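Local coordinates for oxidase/hydroxylase (Streptomyces hygroscopicus subsp. hygroscopicus, PDB 4XCB) that carries out oxidative cyclization in orthosomycin biosynthesis, as a 2-oxoglutarate-dependent oxygenase of the PhyH family that binds hygromycin B, at the interface of chains A and B. Sequence-based numbering; all coordinates share one arbitrary frame. Chains: chain A/B, oxidase/hydroxylase.

The interface of chains A and B. Residues chain A 121-124, 249-250; chain B 84, 229, 231.
B:Phe231 reaches across the interface, its CB against A:Tyr250 and one ring face against A:Ser124. This patch is one part of a two-fold symmetric interface between two copies of the protein. The structure alone does not show whether that pairing is biological. CB of B:Phe231 sits over the centre of one face of the A:Tyr250 ring, 3.5 Å from the centroid, as a CH-pi contact. CG lies near the same ring, 3.9 Å from CE2 of A:Tyr250. The side chains cross at about a right angle, and chi1 of 48° holds the phenyl group between its own backbone N and carbonyl carbon. Farther out, CB of A:Ser124 covers the centre of one ring face, while CB of B:Pro229, from the same chain as the ring, packs nearer the rim of the other. CE2 lies 3.5 Å from CA of A:Ser124. At the tip, CZ meets CB of A:Leu123 at 3.8 Å, at the ring edge in plane.

Beside the ring, the amide of B:Gln84 pairs with the A:Arg121 to A:Leu123 backbone. Its NE2 donates to O of A:Arg121 at 2.8 Å. Its OE1 accepts from N of A:Leu123 at 2.9 Å, nearly straight at 170°, with the donor above the carbonyl plane. A leucine in place of B:Gln84 would probably leave O of A:Arg121 and N of A:Leu123 without these partners. Within chain A, OG and N of A:Ser124 both donate to OD1 of A:Asp122, from the same face and above the carboxylate plane, which would help hold the carboxylate in place; OG is 2.6 Å from OD1.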
loop_
_atom_site.group_PDB
_atom_site.type_symbol
_atom_site.label_atom_id
_atom_site.label_comp_id
_atom_site.label_asym_id
_atom_site.label_seq_id
_atom_site.Cartn_x
_atom_site.Cartn_y
_atom_site.Cartn_z
ATOM N N ARG A 121 -12.820 -1.213 -5.575
ATOM C CA ARG A 121 -12.379 -0.019 -4.858
ATOM C C ARG A 121 -13.337 1.118 -5.176
ATOM O O ARG A 121 -13.767 1.274 -6.323
ATOM C CB ARG A 121 -10.954 0.373 -5.248
ATOM C CG ARG A 121 -9.860 -0.504 -4.667
ATOM C CD ARG A 121 -9.507 -0.017 -3.267
ATOM N NE ARG A 121 -8.580 -0.882 -2.541
ATOM C CZ ARG A 121 -8.934 -2.006 -1.931
ATOM N NH1 ARG A 121 -10.194 -2.410 -1.990
ATOM N NH2 ARG A 121 -8.034 -2.727 -1.263
ATOM N N ASP A 122 -13.674 1.900 -4.155
ATOM C CA ASP A 122 -14.431 3.139 -4.310
ATOM C C ASP A 122 -13.472 4.237 -3.927
ATOM O O ASP A 122 -13.102 4.357 -2.752
ATOM C CB ASP A 122 -15.676 3.165 -3.411
ATOM C CG ASP A 122 -16.561 4.386 -3.650
ATOM O OD1 ASP A 122 -16.084 5.421 -4.172
ATOM O OD2 ASP A 122 -17.762 4.300 -3.312
ATOM N N LEU A 123 -13.058 5.034 -4.911
ATOM C CA LEU A 123 -11.981 5.978 -4.667
ATOM C C LEU A 123 -12.446 7.126 -3.758
ATOM O O LEU A 123 -11.610 7.807 -3.179
ATOM C CB LEU A 123 -11.392 6.493 -5.994
ATOM C CG LEU A 123 -10.521 5.433 -6.706
ATOM C CD1 LEU A 123 -9.856 5.991 -7.965
ATOM C CD2 LEU A 123 -9.460 4.826 -5.793
ATOM N N SER A 124 -13.758 7.282 -3.549
ATOM C CA SER A 124 -14.258 8.335 -2.656
ATOM C C SER A 124 -13.943 8.041 -1.198
ATOM O O SER A 124 -13.977 8.939 -0.345
ATOM C CB SER A 124 -15.780 8.532 -2.814
ATOM O OG SER A 124 -16.504 7.363 -2.455
ATOM N N GLY A 249 -21.601 13.000 -8.848
ATOM C CA GLY A 249 -22.194 12.367 -7.693
ATOM C C GLY A 249 -21.444 11.129 -7.282
ATOM O O GLY A 249 -20.382 10.796 -7.809
ATOM N N TYR A 250 -22.031 10.435 -6.331
ATOM C CA TYR A 250 -21.390 9.293 -5.706
ATOM C C TYR A 250 -22.173 8.030 -6.035
ATOM O O TYR A 250 -23.377 7.939 -5.775
ATOM C CB TYR A 250 -21.292 9.509 -4.192
ATOM C CG TYR A 250 -20.379 10.657 -3.812
ATOM C CD1 TYR A 250 -20.751 11.980 -4.053
ATOM C CD2 TYR A 250 -19.145 10.424 -3.219
ATOM C CE1 TYR A 250 -19.918 13.032 -3.722
ATOM C CE2 TYR A 250 -18.298 11.479 -2.878
ATOM C CZ TYR A 250 -18.703 12.781 -3.119
ATOM O OH TYR A 250 -17.878 13.836 -2.803
ATOM N N GLN B 84 -13.621 3.485 -12.512
ATOM C CA GLN B 84 -14.677 4.098 -11.719
ATOM C C GLN B 84 -15.704 4.614 -12.700
ATOM O O GLN B 84 -15.381 4.811 -13.868
ATOM C CB GLN B 84 -14.161 5.270 -10.873
ATOM C CG GLN B 84 -13.038 4.932 -9.894
ATOM C CD GLN B 84 -13.549 4.238 -8.634
ATOM O OE1 GLN B 84 -14.002 4.889 -7.696
ATOM N NE2 GLN B 84 -13.459 2.910 -8.602
ATOM N N PRO B 229 -13.219 10.200 -11.443
ATOM C CA PRO B 229 -14.497 9.654 -10.989
ATOM C C PRO B 229 -15.592 10.708 -10.979
ATOM O O PRO B 229 -15.319 11.909 -10.934
ATOM C CB PRO B 229 -14.199 9.196 -9.577
ATOM C CG PRO B 229 -12.704 9.119 -9.495
ATOM C CD PRO B 229 -12.210 10.208 -10.380
ATOM N N PHE B 231 -17.353 11.775 -8.655
ATOM C CA PHE B 231 -17.429 12.635 -7.481
ATOM C C PHE B 231 -16.312 13.670 -7.450
ATOM O O PHE B 231 -16.214 14.431 -6.496
ATOM C CB PHE B 231 -17.404 11.811 -6.189
ATOM C CG PHE B 231 -16.329 10.775 -6.164
ATOM C CD1 PHE B 231 -16.584 9.486 -6.616
ATOM C CD2 PHE B 231 -15.061 11.084 -5.699
ATOM C CE1 PHE B 231 -15.587 8.531 -6.601
ATOM C CE2 PHE B 231 -14.073 10.132 -5.695
ATOM C CZ PHE B 231 -14.332 8.870 -6.157
#